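Local coordinates for protein translation elongation factor 1A (PDB 3WND), which probably acts as a translation elongation factor of the SelB/EF-Tu type, binding guanine nucleotide and, when GTP-bound, cysteinyl-tRNA(Cys), at residues A[41-53]-A[64-76]. Residues are numbered along the deposited sequence; the frame is centred on the assembly and turned at random.
Sequences LGKKGTSSDITMY and FVDAHSYPKTLKS
With its CG turned anti to the carbonyl carbon (chi1 -56°), F64 presents a ring face to L41, whose CG is likewise anti to its carbonyl carbon (chi1 -71°) and whose extended chi2 carries CD1 on toward CE2 and CD2. L41 CB sits over the ring centre in a CH-pi contact, 3.7 Å from the F64 centroid, and L41 CD1 lies 3.7 Å from F64 CE2; Y53 O meets the ring edge. An alanine in place of F64 would probably leave L41 CB and CD1 without the ring face they lie on and open a gap there. The backbones pair as antiparallel strands: T51 and D66 exchange two bonds, as do Y53 and F64, the last closed by F64 N to Y53 O at 2.8 Å. M52 and V65 form the non-hydrogen-bonded pair between them, M52 CE pressing tightly on V65 CG2 at 3.5 Å. On the face of Y53 and D66, a water joins Y53 OH to D66 OD2, which also bonds T35, a residue that binds GDP. Beyond the strands, D49 O is gripped by two hydroxyls: S69 OG at 2.8 Å, tilted 20° from the carbonyl plane, and S76 OG at 2.9 Å, above that plane. The same oxygen lies over one face of the H68 ring, whose NE2 makes a weak bond to S48 O. D49 OD1 forms a salt bridge with R269, while OD2 reaches T73 OG1 through a water; that hydroxyl caps helix 74-83 by accepting from S76 N. The arrangement joins hairpin 51-55/61-66 to the loop and helix after it, consistent with the switch II region of a GTPase domain as in EF-Tu.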
loop_
_atom_site.group_PDB
_atom_site.type_symbol
_atom_site.label_atom_id
_atom_site.label_comp_id
_atom_site.label_asym_id
_atom_site.label_seq_id
_atom_site.Cartn_x
_atom_site.Cartn_y
_atom_site.Cartn_z
ATOM N N LEU A 41 -8.489 -12.121 -11.122
ATOM C CA LEU A 41 -7.755 -12.814 -10.052
ATOM C C LEU A 41 -8.622 -13.020 -8.798
ATOM O O LEU A 41 -8.242 -13.826 -7.926
ATOM C CB LEU A 41 -6.500 -12.036 -9.639
ATOM C CG LEU A 41 -5.404 -12.058 -10.703
ATOM C CD1 LEU A 41 -4.256 -11.258 -10.254
ATOM C CD2 LEU A 41 -4.912 -13.459 -11.042
ATOM N N GLY A 42 -9.726 -12.306 -8.693
ATOM C CA GLY A 42 -10.662 -12.543 -7.540
ATOM C C GLY A 42 -12.031 -11.902 -7.773
ATOM O O GLY A 42 -12.332 -11.369 -8.865
ATOM N N LYS A 43 -12.867 -12.014 -6.758
ATOM C CA LYS A 43 -14.233 -11.541 -6.755
ATOM C C LYS A 43 -14.328 -10.098 -6.216
ATOM O O LYS A 43 -13.859 -9.798 -5.107
ATOM C CB LYS A 43 -15.052 -12.476 -5.846
ATOM C CG LYS A 43 -16.441 -11.987 -5.478
ATOM C CD LYS A 43 -17.141 -13.002 -4.551
ATOM C CE LYS A 43 -16.953 -14.529 -4.920
ATOM N NZ LYS A 43 -16.147 -15.300 -3.970
ATOM N N LYS A 44 -15.013 -9.252 -6.975
ATOM C CA LYS A 44 -15.128 -7.872 -6.669
ATOM C C LYS A 44 -15.768 -7.728 -5.297
ATOM O O LYS A 44 -16.858 -8.286 -5.021
ATOM C CB LYS A 44 -15.872 -7.106 -7.723
ATOM C CG LYS A 44 -15.797 -5.588 -7.589
ATOM C CD LYS A 44 -16.373 -4.913 -8.850
ATOM C CE LYS A 44 -16.522 -3.461 -8.476
ATOM N NZ LYS A 44 -17.206 -2.555 -9.427
ATOM N N GLY A 45 -15.072 -6.970 -4.414
ATOM C CA GLY A 45 -15.564 -6.727 -3.066
ATOM C C GLY A 45 -15.702 -5.235 -2.863
ATOM O O GLY A 45 -16.245 -4.514 -3.705
ATOM N N THR A 46 -15.100 -4.750 -1.757
ATOM C CA THR A 46 -15.192 -3.323 -1.400
ATOM C C THR A 46 -14.646 -2.445 -2.516
ATOM O O THR A 46 -13.595 -2.729 -3.105
ATOM C CB THR A 46 -14.354 -3.099 -0.116
ATOM O OG1 THR A 46 -14.874 -3.974 0.885
ATOM C CG2 THR A 46 -14.543 -1.711 0.356
ATOM N N SER A 47 -15.353 -1.393 -2.836
ATOM C CA SER A 47 -14.977 -0.498 -3.907
ATOM C C SER A 47 -15.236 0.954 -3.532
ATOM O O SER A 47 -16.344 1.281 -3.205
ATOM C CB SER A 47 -15.811 -0.863 -5.149
ATOM O OG SER A 47 -15.353 -0.160 -6.313
ATOM N N SER A 48 -14.173 1.780 -3.497
ATOM C CA SER A 48 -14.228 3.233 -3.278
ATOM C C SER A 48 -13.312 3.956 -4.314
ATOM O O SER A 48 -13.563 3.895 -5.538
ATOM C CB SER A 48 -13.764 3.515 -1.821
ATOM O OG SER A 48 -12.471 2.969 -1.520
ATOM N N ASP A 49 -12.200 4.566 -3.870
ATOM C CA ASP A 49 -11.180 4.986 -4.889
ATOM C C ASP A 49 -10.205 3.849 -5.210
ATOM O O ASP A 49 -9.355 4.005 -6.112
ATOM C CB ASP A 49 -10.338 6.182 -4.431
ATOM C CG ASP A 49 -9.623 5.891 -3.117
ATOM O OD1 ASP A 49 -10.025 5.004 -2.323
ATOM O OD2 ASP A 49 -8.646 6.558 -2.885
ATOM N N ILE A 50 -10.339 2.742 -4.478
ATOM C CA ILE A 50 -9.617 1.499 -4.729
ATOM C C ILE A 50 -10.642 0.395 -4.732
ATOM O O ILE A 50 -11.706 0.572 -4.201
ATOM C CB ILE A 50 -8.492 1.148 -3.692
ATOM C CG1 ILE A 50 -9.037 1.179 -2.253
ATOM C CG2 ILE A 50 -7.336 2.168 -3.785
ATOM C CD1 ILE A 50 -8.103 0.489 -1.225
ATOM N N THR A 51 -10.312 -0.739 -5.365
ATOM C CA THR A 51 -11.239 -1.897 -5.357
ATOM C C THR A 51 -10.562 -3.191 -5.003
ATOM O O THR A 51 -9.514 -3.515 -5.533
ATOM C CB THR A 51 -11.978 -2.029 -6.748
ATOM O OG1 THR A 51 -12.660 -0.787 -7.064
ATOM C CG2 THR A 51 -12.958 -3.134 -6.770
ATOM N N MET A 52 -11.176 -3.922 -4.057
ATOM C CA MET A 52 -10.641 -5.163 -3.592
ATOM C C MET A 52 -11.263 -6.245 -4.410
ATOM O O MET A 52 -12.479 -6.205 -4.696
ATOM C CB MET A 52 -11.029 -5.558 -2.181
ATOM C CG MET A 52 -11.107 -4.483 -1.132
ATOM S SD MET A 52 -9.873 -3.200 -1.306
ATOM C CE MET A 52 -8.676 -3.810 -0.189
ATOM N N TYR A 53 -10.451 -7.209 -4.756
ATOM C CA TYR A 53 -10.876 -8.417 -5.432
ATOM C C TYR A 53 -10.387 -9.546 -4.566
ATOM O O TYR A 53 -9.185 -9.782 -4.418
ATOM C CB TYR A 53 -10.285 -8.550 -6.856
ATOM C CG TYR A 53 -10.882 -7.502 -7.778
ATOM C CD1 TYR A 53 -10.327 -6.237 -7.879
ATOM C CD2 TYR A 53 -12.018 -7.790 -8.547
ATOM C CE1 TYR A 53 -10.914 -5.231 -8.673
ATOM C CE2 TYR A 53 -12.592 -6.810 -9.379
ATOM C CZ TYR A 53 -12.030 -5.545 -9.445
ATOM O OH TYR A 53 -12.514 -4.548 -10.260
ATOM N N PHE A 64 -6.606 -8.761 -3.774
ATOM C CA PHE A 64 -5.930 -7.930 -4.820
ATOM C C PHE A 64 -6.550 -6.576 -4.832
ATOM O O PHE A 64 -7.735 -6.425 -4.999
ATOM C CB PHE A 64 -6.062 -8.591 -6.212
ATOM C CG PHE A 64 -5.554 -9.964 -6.245
ATOM C CD1 PHE A 64 -6.402 -11.040 -6.003
ATOM C CD2 PHE A 64 -4.236 -10.186 -6.529
ATOM C CE1 PHE A 64 -5.880 -12.322 -5.993
ATOM C CE2 PHE A 64 -3.734 -11.489 -6.593
ATOM C CZ PHE A 64 -4.581 -12.565 -6.318
ATOM N N VAL A 65 -5.736 -5.549 -4.683
ATOM C CA VAL A 65 -6.289 -4.223 -4.581
ATOM C C VAL A 65 -5.914 -3.504 -5.856
ATOM O O VAL A 65 -4.711 -3.302 -6.189
ATOM C CB VAL A 65 -5.656 -3.521 -3.373
ATOM C CG1 VAL A 65 -6.237 -2.131 -3.285
ATOM C CG2 VAL A 65 -5.878 -4.385 -2.152
ATOM N N ASP A 66 -6.956 -3.152 -6.601
ATOM C CA ASP A 66 -6.779 -2.379 -7.824
ATOM C C ASP A 66 -6.808 -0.913 -7.486
ATOM O O ASP A 66 -7.854 -0.396 -6.955
ATOM C CB ASP A 66 -7.915 -2.741 -8.797
ATOM C CG ASP A 66 -7.934 -1.858 -10.119
ATOM O OD1 ASP A 66 -6.984 -1.123 -10.443
ATOM O OD2 ASP A 66 -8.954 -1.984 -10.846
ATOM N N ALA A 67 -5.650 -0.238 -7.698
ATOM C CA ALA A 67 -5.634 1.240 -7.449
ATOM C C ALA A 67 -6.250 2.011 -8.635
ATOM O O ALA A 67 -5.550 2.719 -9.429
ATOM C CB ALA A 67 -4.150 1.688 -7.235
ATOM N N HIS A 68 -7.554 1.825 -8.827
ATOM C CA HIS A 68 -8.167 2.283 -10.083
ATOM C C HIS A 68 -8.273 3.749 -10.265
ATOM O O HIS A 68 -8.549 4.175 -11.389
ATOM C CB HIS A 68 -9.534 1.577 -10.326
ATOM C CG HIS A 68 -10.600 2.010 -9.343
ATOM N ND1 HIS A 68 -10.977 1.256 -8.227
ATOM C CD2 HIS A 68 -11.215 3.219 -9.204
ATOM C CE1 HIS A 68 -11.872 1.923 -7.529
ATOM N NE2 HIS A 68 -12.061 3.118 -8.115
ATOM N N SER A 69 -8.083 4.531 -9.179
ATOM C CA SER A 69 -8.122 5.985 -9.238
ATOM C C SER A 69 -6.760 6.624 -9.428
ATOM O O SER A 69 -6.654 7.795 -9.448
ATOM C CB SER A 69 -8.915 6.671 -8.061
ATOM O OG SER A 69 -10.142 6.047 -7.929
ATOM N N TYR A 70 -5.739 5.805 -9.619
ATOM C CA TYR A 70 -4.411 6.291 -10.056
ATOM C C TYR A 70 -4.401 6.042 -11.573
ATOM O O TYR A 70 -4.801 4.945 -12.014
ATOM C CB TYR A 70 -3.335 5.470 -9.300
ATOM C CG TYR A 70 -1.970 5.813 -9.802
ATOM C CD1 TYR A 70 -1.286 6.967 -9.307
ATOM C CD2 TYR A 70 -1.445 5.122 -10.906
ATOM C CE1 TYR A 70 -0.081 7.350 -9.858
ATOM C CE2 TYR A 70 -0.218 5.534 -11.489
ATOM C CZ TYR A 70 0.463 6.598 -10.940
ATOM O OH TYR A 70 1.633 7.024 -11.474
ATOM N N PRO A 71 -3.859 6.992 -12.375
ATOM C CA PRO A 71 -3.012 8.092 -11.948
ATOM C C PRO A 71 -3.707 9.404 -11.568
ATOM O O PRO A 71 -3.038 10.375 -11.231
ATOM C CB PRO A 71 -2.104 8.282 -13.158
ATOM C CG PRO A 71 -2.910 7.948 -14.294
ATOM C CD PRO A 71 -3.693 6.761 -13.833
ATOM N N LYS A 72 -5.038 9.449 -11.620
ATOM C CA LYS A 72 -5.720 10.715 -11.237
ATOM C C LYS A 72 -5.324 11.171 -9.840
ATOM O O LYS A 72 -4.987 12.350 -9.658
ATOM C CB LYS A 72 -7.235 10.537 -11.301
ATOM C CG LYS A 72 -8.051 11.758 -10.834
ATOM C CD LYS A 72 -9.549 11.389 -10.753
ATOM C CE LYS A 72 -10.024 10.916 -9.356
ATOM N NZ LYS A 72 -10.900 9.697 -9.317
ATOM N N THR A 73 -5.372 10.271 -8.857
ATOM C CA THR A 73 -4.963 10.627 -7.496
ATOM C C THR A 73 -3.775 9.711 -7.056
ATOM O O THR A 73 -3.686 8.511 -7.410
ATOM C CB THR A 73 -6.063 10.438 -6.425
ATOM O OG1 THR A 73 -6.294 9.012 -6.192
ATOM C CG2 THR A 73 -7.319 11.113 -6.820
ATOM N N LEU A 74 -2.923 10.273 -6.210
ATOM C CA LEU A 74 -1.919 9.476 -5.497
ATOM C C LEU A 74 -2.444 8.661 -4.382
ATOM O O LEU A 74 -1.949 7.566 -4.104
ATOM C CB LEU A 74 -0.810 10.396 -4.957
ATOM C CG LEU A 74 -0.070 11.195 -6.060
ATOM C CD1 LEU A 74 1.067 12.028 -5.450
ATOM C CD2 LEU A 74 0.420 10.402 -7.268
ATOM N N LYS A 75 -3.412 9.198 -3.639
ATOM C CA LYS A 75 -3.988 8.464 -2.494
ATOM C C LYS A 75 -4.419 7.039 -2.893
ATOM O O LYS A 75 -4.242 6.075 -2.118
ATOM C CB LYS A 75 -5.169 9.317 -1.932
ATOM C CG LYS A 75 -6.155 8.588 -1.007
ATOM C CD LYS A 75 -7.291 9.517 -0.577
ATOM C CE LYS A 75 -8.218 8.825 0.484
ATOM N NZ LYS A 75 -9.186 9.737 1.200
ATOM N N SER A 76 -4.970 6.882 -4.126
ATOM C CA SER A 76 -5.407 5.544 -4.526
ATOM C C SER A 76 -4.192 4.611 -4.545
ATOM O O SER A 76 -4.235 3.482 -3.997
ATOM C CB SER A 76 -6.079 5.635 -5.906
ATOM O OG SER A 76 -6.437 4.277 -6.415
HETATM O O HOH W 1 -8.254 8.810 -4.442
HETATM O O HOH W 2 -11.472 -2.202 -10.112
#